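Local coordinates for oxysterol-binding protein homolog 1 (Saccharomyces cerevisiae, PDB 5H28) that carries sterols and other lipids between membranes through the cytosol, its ankyrin repeats, the part described here, targeting it to the nucleus-vacuole junction by interacting with NVJ1, at residues Leu5-Leu9 against Leu24-Phe29; Phe18-Gln22 against Glu59-Trp64; Leu41-His46 against Ile75-Glu81. All coordinates share one frame; numbering follows the deposited sequence.

Contact 1 of 3, residues Leu5-Leu9 against Leu24-Phe29; sequences LKLKL and LLKKQF
Lys-8 reaches across to Leu-24, Gln-28 and Phe-29, and its chain meets each of them in turn. CB points at the opposing helix, and CG, anti to the backbone N (chi1 178°), passes 4.1 Å from CD2 of Leu-24. CD touches both CD2 of Leu-24 and, at 3.6 Å, CE1 of Phe-29. Bends at chi3 and chi4 then turn CE toward Gln-28, within 3.2 Å of its OE1, and NZ donates to the same oxygen almost in line with its C=O bond (165°). The NZ to OE1 separation of 2.5 Å is unusually short, so the exact geometry is doubtful. Beside this polar pair the Phe-29 ring has a leucine methyl over each face, both offset toward its rim: CD2 of Leu-5, 4.2 Å from the centroid in a CH-pi contact, and CD1 of Leu-25 opposite. CB of Leu-9 touches CZ of Phe-29 at 4.0 Å. The backbones form the antiparallel N-terminal helix pair of the ankyrin domain, helix 2-15 against helix 18-28, with the segment axes 12.2 Å apart at 149°. Helix 35-42 packs on Leu-5, Leu-9 and Phe-29, while Met-44 of helix 44-51 touches Leu-9 and Leu-25.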
# COMPACT_ATOMS: atom_id res chain seq x y z
N LEU A 5 19.53 25.78 -4.77
CA LEU A 5 18.91 25.11 -3.62
C LEU A 5 19.37 23.67 -3.48
O LEU A 5 19.57 23.18 -2.37
CB LEU A 5 17.39 25.16 -3.74
CG LEU A 5 16.74 26.54 -3.56
CD1 LEU A 5 15.27 26.46 -3.91
CD2 LEU A 5 16.94 27.03 -2.13
N LYS A 6 19.55 22.99 -4.61
CA LYS A 6 19.99 21.60 -4.61
C LYS A 6 21.42 21.47 -4.08
O LYS A 6 21.71 20.60 -3.26
CB LYS A 6 19.92 21.02 -6.03
CG LYS A 6 20.42 19.60 -6.15
CD LYS A 6 20.26 19.08 -7.57
CE LYS A 6 20.88 17.71 -7.75
NZ LYS A 6 22.36 17.74 -7.57
N LEU A 7 22.30 22.35 -4.55
CA LEU A 7 23.70 22.33 -4.11
C LEU A 7 23.78 22.64 -2.62
O LEU A 7 24.56 22.03 -1.89
CB LEU A 7 24.50 23.36 -4.91
CG LEU A 7 26.01 23.40 -4.68
CD1 LEU A 7 26.63 22.10 -5.17
CD2 LEU A 7 26.62 24.59 -5.41
N LYS A 8 22.96 23.60 -2.18
CA LYS A 8 22.91 24.01 -0.79
C LYS A 8 22.46 22.86 0.10
O LYS A 8 23.05 22.59 1.15
CB LYS A 8 21.92 25.18 -0.64
CG LYS A 8 21.73 25.68 0.79
CD LYS A 8 20.52 26.60 0.90
CE LYS A 8 20.65 27.83 0.02
NZ LYS A 8 21.76 28.71 0.46
N LEU A 9 21.40 22.17 -0.32
CA LEU A 9 20.87 21.06 0.45
C LEU A 9 21.85 19.90 0.51
O LEU A 9 22.07 19.32 1.58
CB LEU A 9 19.54 20.59 -0.16
CG LEU A 9 18.88 19.39 0.52
CD1 LEU A 9 18.67 19.69 1.99
CD2 LEU A 9 17.55 19.09 -0.16
N LEU A 24 19.02 25.29 8.61
CA LEU A 24 19.20 25.71 7.23
C LEU A 24 17.85 25.80 6.51
O LEU A 24 17.56 26.79 5.83
CB LEU A 24 20.12 24.72 6.51
CG LEU A 24 20.45 24.91 5.02
CD1 LEU A 24 19.25 24.54 4.17
CD2 LEU A 24 20.89 26.34 4.77
N LEU A 25 17.03 24.77 6.67
CA LEU A 25 15.71 24.75 6.05
C LEU A 25 14.82 25.85 6.62
O LEU A 25 14.13 26.56 5.89
CB LEU A 25 15.05 23.39 6.27
CG LEU A 25 15.35 22.25 5.28
CD1 LEU A 25 16.81 22.26 4.85
CD2 LEU A 25 14.97 20.93 5.93
N LYS A 26 14.85 25.99 7.94
CA LYS A 26 14.05 26.98 8.63
C LYS A 26 14.35 28.42 8.21
O LYS A 26 13.45 29.25 8.15
CB LYS A 26 14.25 26.82 10.14
CG LYS A 26 13.29 27.61 11.02
CD LYS A 26 13.44 27.19 12.48
CE LYS A 26 12.47 27.95 13.39
NZ LYS A 26 12.59 27.51 14.81
N LYS A 27 15.61 28.71 7.90
CA LYS A 27 15.99 30.07 7.51
C LYS A 27 16.23 30.33 6.03
O LYS A 27 16.01 31.45 5.55
CB LYS A 27 17.24 30.50 8.29
CG LYS A 27 17.06 30.50 9.80
CD LYS A 27 17.91 29.44 10.46
CE LYS A 27 17.48 29.22 11.90
NZ LYS A 27 16.06 28.80 11.95
N GLN A 28 16.69 29.33 5.29
CA GLN A 28 16.98 29.53 3.88
C GLN A 28 15.99 28.93 2.88
O GLN A 28 15.90 29.39 1.74
CB GLN A 28 18.40 29.06 3.58
CG GLN A 28 19.45 29.96 4.22
CD GLN A 28 20.86 29.46 4.01
OE1 GLN A 28 21.22 29.02 2.92
NE2 GLN A 28 21.68 29.53 5.05
N PHE A 29 15.25 27.90 3.29
CA PHE A 29 14.27 27.31 2.39
C PHE A 29 12.91 27.95 2.63
O PHE A 29 11.97 27.31 3.09
CB PHE A 29 14.20 25.79 2.59
CG PHE A 29 15.25 25.05 1.81
CD1 PHE A 29 16.60 25.22 2.09
CD2 PHE A 29 14.89 24.22 0.75
CE1 PHE A 29 17.57 24.57 1.33
CE2 PHE A 29 15.85 23.57 -0.01
CZ PHE A 29 17.20 23.75 0.28

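Contact 2 of 3, residues Phe18-Gln22 against Glu59-Trp64; sequences FPNLQ and EIVHHW
With chi1 at -177°, CG of Phe-18 stands anti to the backbone N, and the ring is thrown straight at helix 54-64, where CB of Glu-59 sits over the centre of one face, only 3.3 Å from the Phe-18 centroid, a close CH-pi contact. In Glu-59, CG beside its own N (chi1 -65°) and a second bend at chi2 run CG and the carboxylate past the ring. The phenyl group is a knob in a hole lined by Glu-59, Ile-60, His-63 and Trp-64. This joins helix 18-28 to a helix in the first predicted ankyrin repeat, and Phe-18, His-63 and Trp-64 make an aromatic cluster at the junction. The Phe-18 and His-63 rings meet obliquely, planes 47° apart, with CE2 of Phe-18 over the His-63 face, toward its rim, 3.4 Å from CE1 of His-63. CH2 of Trp-64 comes 3.6 Å from CE1 of Phe-18. His-63 is restrained by ND1, which donates to O of Glu-59 at 2.8 Å, on the opposite face of the carbonyl plane from the helical N-H of His-63. Further along, CD2 of Leu-21 meets CD1 of Ile-60 at 4.0 Å. A water binds NE2 of His-63 at 3.1 Å and, weakly, NE2 of Gln-22.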
# COMPACT_ATOMS: atom_id res chain seq x y z
N PHE A 18 21.93 16.90 11.66
CA PHE A 18 20.51 17.20 11.51
C PHE A 18 20.18 18.57 12.08
O PHE A 18 19.43 19.33 11.47
CB PHE A 18 19.63 16.14 12.19
CG PHE A 18 18.16 16.39 11.99
CD1 PHE A 18 17.59 16.28 10.73
CD2 PHE A 18 17.36 16.79 13.05
CE1 PHE A 18 16.24 16.57 10.52
CE2 PHE A 18 16.02 17.08 12.86
CZ PHE A 18 15.46 16.97 11.60
N PRO A 19 20.71 18.91 13.27
CA PRO A 19 20.39 20.24 13.82
C PRO A 19 20.73 21.36 12.83
O PRO A 19 19.97 22.32 12.68
CB PRO A 19 21.25 20.29 15.08
CG PRO A 19 21.23 18.88 15.54
CD PRO A 19 21.45 18.11 14.25
N ASN A 20 21.86 21.22 12.15
CA ASN A 20 22.30 22.21 11.17
C ASN A 20 21.35 22.23 9.97
O ASN A 20 21.02 23.30 9.44
CB ASN A 20 23.72 21.89 10.71
CG ASN A 20 24.20 22.82 9.61
OD1 ASN A 20 24.35 24.03 9.82
ND2 ASN A 20 24.46 22.26 8.43
N LEU A 21 20.92 21.05 9.53
CA LEU A 21 19.99 20.94 8.40
C LEU A 21 18.67 21.62 8.75
O LEU A 21 18.12 22.38 7.95
CB LEU A 21 19.74 19.47 8.07
CG LEU A 21 18.65 19.19 7.04
CD1 LEU A 21 19.08 19.70 5.68
CD2 LEU A 21 18.35 17.69 6.98
N GLN A 22 18.17 21.33 9.94
CA GLN A 22 16.91 21.89 10.42
C GLN A 22 16.94 23.42 10.40
O GLN A 22 15.99 24.06 9.96
CB GLN A 22 16.64 21.38 11.84
CG GLN A 22 15.28 21.72 12.40
CD GLN A 22 14.98 20.91 13.66
OE1 GLN A 22 15.78 20.89 14.60
NE2 GLN A 22 13.84 20.24 13.67
N GLU A 59 16.14 11.15 11.25
CA GLU A 59 15.54 12.38 11.74
C GLU A 59 14.61 13.00 10.70
O GLU A 59 13.54 13.50 11.04
CB GLU A 59 16.61 13.40 12.13
CG GLU A 59 17.49 13.00 13.31
CD GLU A 59 16.71 12.74 14.58
OE1 GLU A 59 15.73 13.46 14.85
OE2 GLU A 59 17.10 11.81 15.32
N ILE A 60 15.01 12.96 9.44
CA ILE A 60 14.18 13.51 8.37
C ILE A 60 12.84 12.79 8.32
O ILE A 60 11.78 13.41 8.27
CB ILE A 60 14.88 13.37 7.00
CG1 ILE A 60 16.05 14.36 6.91
CG2 ILE A 60 13.89 13.63 5.87
CD1 ILE A 60 16.91 14.17 5.67
N VAL A 61 12.89 11.46 8.35
CA VAL A 61 11.68 10.66 8.30
C VAL A 61 10.78 10.82 9.52
O VAL A 61 9.57 11.00 9.40
CB VAL A 61 12.01 9.16 8.09
CG1 VAL A 61 10.76 8.31 8.25
CG2 VAL A 61 12.60 8.96 6.70
N HIS A 62 11.37 10.77 10.71
CA HIS A 62 10.57 10.89 11.93
C HIS A 62 10.01 12.29 12.15
O HIS A 62 8.97 12.45 12.79
CB HIS A 62 11.39 10.45 13.14
CG HIS A 62 11.60 8.97 13.20
ND1 HIS A 62 10.56 8.06 13.17
CD2 HIS A 62 12.73 8.23 13.30
CE1 HIS A 62 11.04 6.83 13.24
NE2 HIS A 62 12.36 6.91 13.32
N HIS A 63 10.69 13.30 11.61
CA HIS A 63 10.24 14.68 11.77
C HIS A 63 9.20 15.14 10.76
O HIS A 63 8.21 15.79 11.12
CB HIS A 63 11.41 15.67 11.65
CG HIS A 63 12.16 15.88 12.93
ND1 HIS A 63 13.06 14.97 13.43
CD2 HIS A 63 12.15 16.92 13.80
CE1 HIS A 63 13.57 15.43 14.56
NE2 HIS A 63 13.03 16.61 14.81
N TRP A 64 9.41 14.79 9.49
CA TRP A 64 8.54 15.30 8.44
C TRP A 64 7.67 14.40 7.57
O TRP A 64 7.15 14.86 6.55
CB TRP A 64 9.41 16.20 7.54
CG TRP A 64 10.13 17.23 8.35
CD1 TRP A 64 9.58 18.05 9.30
CD2 TRP A 64 11.52 17.57 8.29
NE1 TRP A 64 10.53 18.87 9.83
CE2 TRP A 64 11.74 18.60 9.24
CE3 TRP A 64 12.61 17.11 7.54
CZ2 TRP A 64 13.00 19.18 9.45
CZ3 TRP A 64 13.86 17.68 7.75
CH2 TRP A 64 14.04 18.71 8.70
O HOH W 1 14.13 18.70 16.74

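Contact 3 of 3, residues Leu41-His46 against Ile75-Glu81; sequences LHLMLH and IHLDLNE
The backbones come nearest at Leu-45 and Leu-79 (CA to CA 7.7 Å) and at His-42 and Leu-77 (CA to CA 6.3 Å). Leu-43 is the N-cap of helix 44-51, which follows helix 35-42. The loop 75-81, without regular secondary structure, closes with a type I beta turn from Asp-78 to Glu-81. Within it an Asx turn has OD1 of Asp-78 accepting from N of Asn-80 at 2.8 Å, met from above the carboxylate plane. Three apolar pairs join the segments. CD1 of Leu-41 presses on CD1 of Ile-75 at 3.5 Å, tighter than ordinary van der Waals contact. The bent tip of Met-44 lays CE across CD1 of Leu-77, their chains meeting at about a right angle, and CD2 of Leu-45 touches CD1 of Leu-79 at 3.6 Å. Glu-81 bends at chi2 (82°), bringing its carboxylate to the rim of the His-42 ring, where OE1 lies near the ring plane, 3.2 Å from CD2 of His-42, and the two planes are 74° apart. His-46 turns its CE1 edge to the backbone, 3.0 Å from O of Glu-81. By sequence, Leu-43 to His-46 occupy the place of the ankyrin TPLH motif, and the bond from NE2 of His-46 to O of Asn-87 is consistent with that histidine's usual link to the following loop. ND1 of His-42 bonds to O of Gln-38. Both imidazoles therefore have their main polar partners elsewhere and present C-H edges, probably polarised, to the oxygens of Glu-81. A water 2.8 Å from OE1 of Glu-81 accepts from N of Asp-78 and can donate to that oxygen. A negative charge on Glu-81 would probably strengthen the C-H contact of His-42, adding electrostatic attraction beside the apolar pairs.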
# COMPACT_ATOMS: atom_id res chain seq x y z
N LEU A 41 12.68 20.33 -1.82
CA LEU A 41 12.32 19.70 -0.55
C LEU A 41 11.69 18.33 -0.79
O LEU A 41 11.92 17.39 -0.03
CB LEU A 41 11.36 20.58 0.26
CG LEU A 41 11.98 21.82 0.92
CD1 LEU A 41 10.88 22.65 1.56
CD2 LEU A 41 13.01 21.40 1.96
N HIS A 42 10.89 18.21 -1.85
CA HIS A 42 10.25 16.94 -2.19
C HIS A 42 11.28 15.86 -2.52
O HIS A 42 11.00 14.67 -2.41
CB HIS A 42 9.30 17.09 -3.38
CG HIS A 42 7.92 17.52 -3.01
ND1 HIS A 42 7.60 18.81 -2.64
CD2 HIS A 42 6.76 16.81 -2.92
CE1 HIS A 42 6.32 18.88 -2.35
NE2 HIS A 42 5.79 17.68 -2.50
N LEU A 43 12.48 16.27 -2.93
CA LEU A 43 13.53 15.31 -3.27
C LEU A 43 14.58 15.19 -2.17
O LEU A 43 15.58 14.49 -2.34
CB LEU A 43 14.20 15.70 -4.58
CG LEU A 43 13.33 15.59 -5.84
CD1 LEU A 43 14.04 16.24 -7.01
CD2 LEU A 43 13.02 14.13 -6.13
N MET A 44 14.35 15.85 -1.04
CA MET A 44 15.32 15.80 0.04
C MET A 44 15.64 14.40 0.55
O MET A 44 16.80 14.09 0.80
CB MET A 44 14.85 16.68 1.21
CG MET A 44 15.79 16.64 2.41
SD MET A 44 15.49 17.98 3.58
CE MET A 44 13.77 17.70 3.98
N LEU A 45 14.62 13.56 0.69
CA LEU A 45 14.87 12.20 1.16
C LEU A 45 15.71 11.42 0.15
O LEU A 45 16.56 10.61 0.54
CB LEU A 45 13.56 11.47 1.46
CG LEU A 45 13.71 10.10 2.13
CD1 LEU A 45 14.55 10.23 3.39
CD2 LEU A 45 12.33 9.55 2.46
N HIS A 46 15.49 11.67 -1.14
CA HIS A 46 16.28 11.00 -2.17
C HIS A 46 17.74 11.40 -1.99
O HIS A 46 18.64 10.55 -1.98
CB HIS A 46 15.86 11.45 -3.58
CG HIS A 46 14.62 10.78 -4.09
ND1 HIS A 46 13.36 11.08 -3.61
CD2 HIS A 46 14.44 9.85 -5.06
CE1 HIS A 46 12.46 10.37 -4.27
NE2 HIS A 46 13.09 9.61 -5.15
N ILE A 75 5.28 20.71 5.23
CA ILE A 75 5.19 19.84 4.07
C ILE A 75 5.34 18.43 4.61
O ILE A 75 6.26 18.16 5.38
CB ILE A 75 6.34 20.05 3.06
CG1 ILE A 75 6.37 21.49 2.56
CG2 ILE A 75 6.18 19.09 1.89
CD1 ILE A 75 7.52 21.77 1.61
N HIS A 76 4.45 17.54 4.23
CA HIS A 76 4.59 16.17 4.67
C HIS A 76 5.28 15.40 3.56
O HIS A 76 4.68 15.09 2.53
CB HIS A 76 3.24 15.55 5.03
CG HIS A 76 2.72 16.02 6.35
ND1 HIS A 76 1.73 16.97 6.48
CD2 HIS A 76 3.10 15.72 7.62
CE1 HIS A 76 1.52 17.23 7.75
NE2 HIS A 76 2.35 16.48 8.47
N LEU A 77 6.56 15.11 3.79
CA LEU A 77 7.36 14.39 2.81
C LEU A 77 6.77 13.02 2.56
O LEU A 77 6.33 12.32 3.48
CB LEU A 77 8.80 14.27 3.31
CG LEU A 77 9.47 15.61 3.63
CD1 LEU A 77 10.91 15.36 4.05
CD2 LEU A 77 9.42 16.52 2.40
N ASP A 78 6.75 12.64 1.28
CA ASP A 78 6.22 11.36 0.85
C ASP A 78 7.36 10.35 0.86
O ASP A 78 8.35 10.50 0.14
CB ASP A 78 5.66 11.50 -0.57
CG ASP A 78 4.91 10.27 -1.02
OD1 ASP A 78 5.02 9.21 -0.36
OD2 ASP A 78 4.22 10.35 -2.06
N LEU A 79 7.23 9.32 1.68
CA LEU A 79 8.25 8.28 1.76
C LEU A 79 8.38 7.59 0.41
O LEU A 79 9.43 7.02 0.09
CB LEU A 79 7.85 7.27 2.84
CG LEU A 79 8.96 6.59 3.63
CD1 LEU A 79 9.85 7.64 4.28
CD2 LEU A 79 8.34 5.69 4.69
N ASN A 80 7.32 7.65 -0.38
CA ASN A 80 7.28 7.01 -1.69
C ASN A 80 7.32 7.98 -2.87
O ASN A 80 6.86 7.65 -3.96
CB ASN A 80 6.03 6.14 -1.76
CG ASN A 80 5.88 5.26 -0.54
OD1 ASN A 80 6.74 4.43 -0.26
ND2 ASN A 80 4.79 5.44 0.20
N GLU A 81 7.88 9.16 -2.63
CA GLU A 81 8.03 10.19 -3.67
C GLU A 81 8.77 9.61 -4.88
O GLU A 81 9.80 8.97 -4.72
CB GLU A 81 8.83 11.36 -3.11
CG GLU A 81 9.12 12.50 -4.09
CD GLU A 81 7.97 13.47 -4.22
OE1 GLU A 81 7.22 13.64 -3.23
OE2 GLU A 81 7.81 14.08 -5.30
O HOH W 2 8.07 14.28 -0.68
O HOH W 3 10.22 12.58 0.10

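The three contacts form one continuous region at the N-terminal end of the chain, their centres 12 to 14 Å apart. Contacts 1 and 2 share helix 18-28: CD2 of Leu-25 lies 3.7 Å from CH2 of Trp-64, and CD1 of Leu-9 the same distance from CD1 of Leu-21. Met-44 of contact 3 joins both, its SD 3.8 Å from CD2 of Leu-25 and its CE 3.8 Å from CZ3 of Trp-64. A probable backbone hydrogen bond, N of Leu-77 to O of Trp-64 at 2.8 Å, ties contact 2 to contact 3. Contact 1 holds the helix pair together, contact 2 joins it to the first predicted repeat, and contact 3 adds the loop that follows.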